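Local coordinates for protein prolyl 4-hydroxylase (Paramecium bursaria Chlorella virus 1, PDB 5C5T) that probably hydroxylates prolines of collagen-like sequences as an iron- and 2-oxoglutarate-dependent dioxygenase, at residues Arg128-Pro131 with Gly132-Tyr135; Lys81-Asn84 with Ser85-Trp89. All coordinates share one frame; numbering follows the deposited sequence.

Contact 1 of 2, residues Arg128-Pro131 with Gly132-Tyr135. With AKG (2-oxoglutaric acid), chain C.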
loop_
_atom_site.group_PDB
_atom_site.type_symbol
_atom_site.label_atom_id
_atom_site.label_comp_id
_atom_site.label_asym_id
_atom_site.label_seq_id
_atom_site.Cartn_x
_atom_site.Cartn_y
_atom_site.Cartn_z
ATOM N N ARG A 128 -10.114 4.983 3.241
ATOM C CA ARG A 128 -10.370 5.527 4.575
ATOM C C ARG A 128 -11.082 4.519 5.454
ATOM O O ARG A 128 -11.983 3.804 5.007
ATOM C CB ARG A 128 -11.220 6.803 4.486
ATOM C CG ARG A 128 -11.639 7.381 5.876
ATOM C CD ARG A 128 -12.089 8.841 5.719
ATOM N NE ARG A 128 -12.428 9.492 6.995
ATOM C CZ ARG A 128 -13.646 9.468 7.519
ATOM N NH1 ARG A 128 -14.616 8.792 6.913
ATOM N NH2 ARG A 128 -13.888 10.096 8.666
ATOM N N TYR A 129 -10.642 4.485 6.710
ATOM C CA TYR A 129 -11.210 3.684 7.769
ATOM C C TYR A 129 -11.750 4.572 8.902
ATOM O O TYR A 129 -10.991 5.350 9.506
ATOM C CB TYR A 129 -10.169 2.763 8.380
ATOM C CG TYR A 129 -9.465 1.818 7.465
ATOM C CD1 TYR A 129 -9.936 0.553 7.236
ATOM C CD2 TYR A 129 -8.297 2.202 6.830
ATOM C CE1 TYR A 129 -9.257 -0.335 6.401
ATOM C CE2 TYR A 129 -7.602 1.323 6.011
ATOM C CZ TYR A 129 -8.099 0.064 5.802
ATOM O OH TYR A 129 -7.423 -0.798 4.989
ATOM N N LYS A 130 -13.047 4.438 9.164
ATOM C CA LYS A 130 -13.667 4.964 10.360
ATOM C C LYS A 130 -13.527 4.021 11.549
ATOM O O LYS A 130 -13.191 2.841 11.407
ATOM C CB LYS A 130 -15.147 5.201 10.082
ATOM C CG LYS A 130 -15.407 6.241 9.075
ATOM C CD LYS A 130 -16.914 6.404 8.849
ATOM C CE LYS A 130 -17.597 7.026 10.071
ATOM N NZ LYS A 130 -18.999 6.544 10.281
ATOM N N PRO A 131 -13.779 4.527 12.763
ATOM C CA PRO A 131 -13.750 3.581 13.872
ATOM C C PRO A 131 -14.609 2.317 13.607
ATOM O O PRO A 131 -15.729 2.401 13.134
ATOM C CB PRO A 131 -14.310 4.428 15.020
ATOM C CG PRO A 131 -13.768 5.745 14.742
ATOM C CD PRO A 131 -14.054 5.890 13.254
ATOM N N GLY A 132 -14.051 1.151 13.870
ATOM C CA GLY A 132 -14.733 -0.096 13.637
ATOM C C GLY A 132 -14.356 -0.729 12.306
ATOM O O GLY A 132 -14.690 -1.905 12.066
ATOM N N GLN A 133 -13.705 0.056 11.439
ATOM C CA GLN A 133 -13.393 -0.402 10.085
ATOM C C GLN A 133 -11.986 -1.018 10.038
ATOM O O GLN A 133 -11.114 -0.712 10.854
ATOM C CB GLN A 133 -13.554 0.740 9.082
ATOM C CG GLN A 133 -15.018 1.143 8.933
ATOM C CD GLN A 133 -15.297 1.978 7.730
ATOM O OE1 GLN A 133 -14.638 2.955 7.475
ATOM N NE2 GLN A 133 -16.298 1.581 6.964
ATOM N N TYR A 134 -11.808 -1.930 9.086
ATOM C CA TYR A 134 -10.648 -2.816 9.069
ATOM C C TYR A 134 -10.595 -3.516 7.721
ATOM O O TYR A 134 -11.510 -3.395 6.944
ATOM C CB TYR A 134 -10.720 -3.868 10.175
ATOM C CG TYR A 134 -11.891 -4.805 10.072
ATOM C CD1 TYR A 134 -13.156 -4.442 10.571
ATOM C CD2 TYR A 134 -11.755 -6.036 9.433
ATOM C CE1 TYR A 134 -14.225 -5.304 10.480
ATOM C CE2 TYR A 134 -12.827 -6.892 9.338
ATOM C CZ TYR A 134 -14.052 -6.516 9.861
ATOM O OH TYR A 134 -15.134 -7.355 9.773
ATOM N N TYR A 135 -9.496 -4.228 7.467
ATOM C CA TYR A 135 -9.302 -5.023 6.228
ATOM C C TYR A 135 -8.718 -6.366 6.676
ATOM O O TYR A 135 -7.530 -6.433 7.006
ATOM C CB TYR A 135 -8.364 -4.295 5.235
ATOM C CG TYR A 135 -8.383 -4.791 3.788
ATOM C CD1 TYR A 135 -8.911 -6.040 3.432
ATOM C CD2 TYR A 135 -7.853 -3.985 2.783
ATOM C CE1 TYR A 135 -8.916 -6.455 2.110
ATOM C CE2 TYR A 135 -7.843 -4.401 1.470
ATOM C CZ TYR A 135 -8.403 -5.608 1.123
ATOM O OH TYR A 135 -8.389 -6.024 -0.191
HETATM C C1 AKG C . -4.780 -2.839 1.151
HETATM O O1 AKG C . -5.476 -1.816 0.868
HETATM O O2 AKG C . -4.637 -3.733 0.275
HETATM C C2 AKG C . -4.248 -3.024 2.545
HETATM O O5 AKG C . -3.858 -4.118 2.851
HETATM C C3 AKG C . -4.232 -1.840 3.526
HETATM C C4 AKG C . -3.564 -2.190 4.830
HETATM C C5 AKG C . -3.872 -1.194 5.918
HETATM O O3 AKG C . -4.928 -0.505 5.868
HETATM O O4 AKG C . -3.043 -1.046 6.867
#
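A type II beta turn from K130 to Q133 joins two strands whose tyrosines Y129 and Y135 line the 2-oxoglutarate pocket. The backbone bond of the turn runs from Q133 N to K130 O, 2.8 Å. G132 sits in the turn with positive phi (97°), as glycine commonly does at this position of a type II turn. The Q133 side chain folds back over the turn. Its CG lies beside the backbone N (chi1 -68°) and the chain runs on extended, which brings OE1 to K130 N at 2.8 Å. This bond is nearly straight, 174° at the hydrogen, with the donor slightly tilted from the amide plane. K130 is thus gripped at both N and O by one residue.

The turn connects strand 120-129 of one sheet with strand 134-138 of the other, within the double-stranded beta-helix fold of the 2-oxoglutarate oxygenases. Y129 ends the first strand, and its ring runs along the second. CD1 is 3.6 Å from Y134 N, which lies at the ring edge. Y129 OH reaches Y135 CB at 3.6 Å and approaches the Y135 ring at its edge. The same hydroxyl is 2.7 Å from O3 of 2-oxoglutarate, a weak hydrogen bond at most; K217 NZ and T172 OG1 also bind the ligand. Y135 CE2 lies 3.5 Å from ligand C1 at the other end of the molecule.

Contact 2 of 2, residues Lys81-Asn84 with Ser85-Trp89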
loop_
_atom_site.group_PDB
_atom_site.type_symbol
_atom_site.label_atom_id
_atom_site.label_comp_id
_atom_site.label_asym_id
_atom_site.label_seq_id
_atom_site.Cartn_x
_atom_site.Cartn_y
_atom_site.Cartn_z
ATOM N N LYS A 81 -15.509 -11.003 7.278
ATOM C CA LYS A 81 -14.191 -11.191 6.720
ATOM C C LYS A 81 -13.661 -9.872 6.201
ATOM O O LYS A 81 -13.346 -8.980 6.989
ATOM C CB LYS A 81 -14.209 -12.237 5.620
ATOM C CG LYS A 81 -13.418 -13.479 5.976
ATOM C CD LYS A 81 -13.788 -13.998 7.338
ATOM C CE LYS A 81 -13.381 -15.453 7.483
ATOM N NZ LYS A 81 -14.224 -16.134 8.500
ATOM N N SER A 82 -13.625 -9.734 4.882
ATOM C CA SER A 82 -12.621 -8.910 4.216
ATOM C C SER A 82 -12.670 -7.400 4.489
ATOM O O SER A 82 -12.423 -6.946 5.623
ATOM C CB SER A 82 -12.697 -9.153 2.700
ATOM O OG SER A 82 -12.057 -10.373 2.345
ATOM N N ARG A 83 -12.937 -6.629 3.433
ATOM C CA ARG A 83 -12.647 -5.206 3.453
ATOM C C ARG A 83 -13.859 -4.388 3.854
ATOM O O ARG A 83 -14.965 -4.543 3.316
ATOM C CB ARG A 83 -12.146 -4.746 2.094
ATOM C CG ARG A 83 -11.628 -3.315 2.100
ATOM C CD ARG A 83 -11.209 -2.896 0.708
ATOM N NE ARG A 83 -12.346 -2.888 -0.222
ATOM C CZ ARG A 83 -12.230 -2.782 -1.547
ATOM N NH1 ARG A 83 -11.020 -2.689 -2.094
ATOM N NH2 ARG A 83 -13.317 -2.777 -2.324
ATOM N N ASN A 84 -13.612 -3.499 4.803
ATOM C CA ASN A 84 -14.626 -2.650 5.384
ATOM C C ASN A 84 -13.991 -1.273 5.469
ATOM O O ASN A 84 -13.403 -0.932 6.494
ATOM C CB ASN A 84 -15.032 -3.180 6.772
ATOM C CG ASN A 84 -16.105 -2.352 7.432
ATOM O OD1 ASN A 84 -16.887 -1.682 6.762
ATOM N ND2 ASN A 84 -16.154 -2.401 8.767
ATOM N N SER A 85 -14.054 -0.540 4.353
ATOM C CA SER A 85 -13.445 0.791 4.169
ATOM C C SER A 85 -14.145 1.476 2.983
ATOM O O SER A 85 -14.948 0.852 2.280
ATOM C CB SER A 85 -11.940 0.715 3.910
ATOM O OG SER A 85 -11.680 0.052 2.687
ATOM N N GLU A 86 -13.859 2.761 2.812
ATOM C CA GLU A 86 -14.324 3.570 1.669
ATOM C C GLU A 86 -13.103 3.798 0.794
ATOM O O GLU A 86 -12.003 3.863 1.327
ATOM C CB GLU A 86 -14.890 4.897 2.163
ATOM C CG GLU A 86 -16.154 4.752 2.971
ATOM C CD GLU A 86 -15.904 4.207 4.360
ATOM O OE1 GLU A 86 -15.049 4.772 5.112
ATOM O OE2 GLU A 86 -16.578 3.201 4.691
ATOM N N GLN A 87 -13.284 3.847 -0.526
ATOM C CA GLN A 87 -12.175 4.052 -1.460
ATOM C C GLN A 87 -12.469 5.009 -2.611
ATOM O O GLN A 87 -13.602 5.137 -3.068
ATOM C CB GLN A 87 -11.732 2.730 -2.073
ATOM C CG GLN A 87 -11.387 1.647 -1.060
ATOM C CD GLN A 87 -12.476 0.622 -1.001
ATOM O OE1 GLN A 87 -12.923 0.133 -2.037
ATOM N NE2 GLN A 87 -12.938 0.311 0.201
ATOM N N THR A 88 -11.428 5.659 -3.116
ATOM C CA THR A 88 -11.525 6.326 -4.399
ATOM C C THR A 88 -10.242 6.139 -5.204
ATOM O O THR A 88 -9.204 5.738 -4.650
ATOM C CB THR A 88 -11.871 7.824 -4.220
ATOM O OG1 THR A 88 -12.166 8.404 -5.485
ATOM C CG2 THR A 88 -10.742 8.616 -3.514
ATOM N N TRP A 89 -10.347 6.326 -6.515
ATOM C CA TRP A 89 -9.217 6.174 -7.448
ATOM C C TRP A 89 -8.827 7.458 -8.161
ATOM O O TRP A 89 -9.687 8.225 -8.545
ATOM C CB TRP A 89 -9.524 5.149 -8.536
ATOM C CG TRP A 89 -9.811 3.769 -8.033
ATOM C CD1 TRP A 89 -11.038 3.248 -7.750
ATOM C CD2 TRP A 89 -8.854 2.692 -7.830
ATOM N NE1 TRP A 89 -10.914 1.921 -7.373
ATOM C CE2 TRP A 89 -9.586 1.567 -7.394
ATOM C CE3 TRP A 89 -7.478 2.573 -7.977
ATOM C CZ2 TRP A 89 -8.966 0.351 -7.080
ATOM C CZ3 TRP A 89 -6.857 1.352 -7.666
ATOM C CH2 TRP A 89 -7.602 0.265 -7.250
#
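The crossing between two edge strands, 83-84 and 86-89, brings R83 and Q87 together on one side of the chain. Their side chains come from opposite directions. OE1 of Q87 lies over one face of the R83 guanidinium, and the amide plane is turned 41° from it. OE1 of Q87 sits 3.0 Å from CZ of R83, offset toward the rim of the group. It is as close to R83 NH2, but the angle is poor for a hydrogen bond. The contact is therefore a polar carbonyl resting on a cationic face, and the charge probably favours it.

S85 OG touches both side chains at the flank of the pair. It takes a hydrogen bond from Q87 NE2 at 2.8 Å, bent to 135°, which probably limits amide rotation. S85 OG is 3.4 Å from R83 CG. This CG, anti to N (chi1 -171°), passes S85, and the bend at chi3 then turns the guanidinium to Q87.

S85 lies at the step between the sheets. On one side, N84 bonds through its backbone to Y134 of strand 134-138, and R83 packs on Y135. On the other, T88 pairs with V126 of strand 120-129, and Q87 packs on A127.

How the contacts relate
Contact 1 and contact 2 lie side by side, their centres about 8 Å apart. Each passes from one sheet to the other. Strand 86-89 pairs with strand 120-129, where R128 N meets E86 O at 2.9 Å. Strand 83-84 pairs with strand 134-138. The Q133 side chain also joins the two contacts: its NE2 lies 2.8 Å from E86 OE2, a probable hydrogen bond, and has a weaker one to N84 OD1. Contact 1 reaches 2-oxoglutarate directly through Y129 and Y135. In contact 2, S85 packs on Y129, and the R83 side chain lies about 6 Å from the ligand and about 8 Å from the zinc ion.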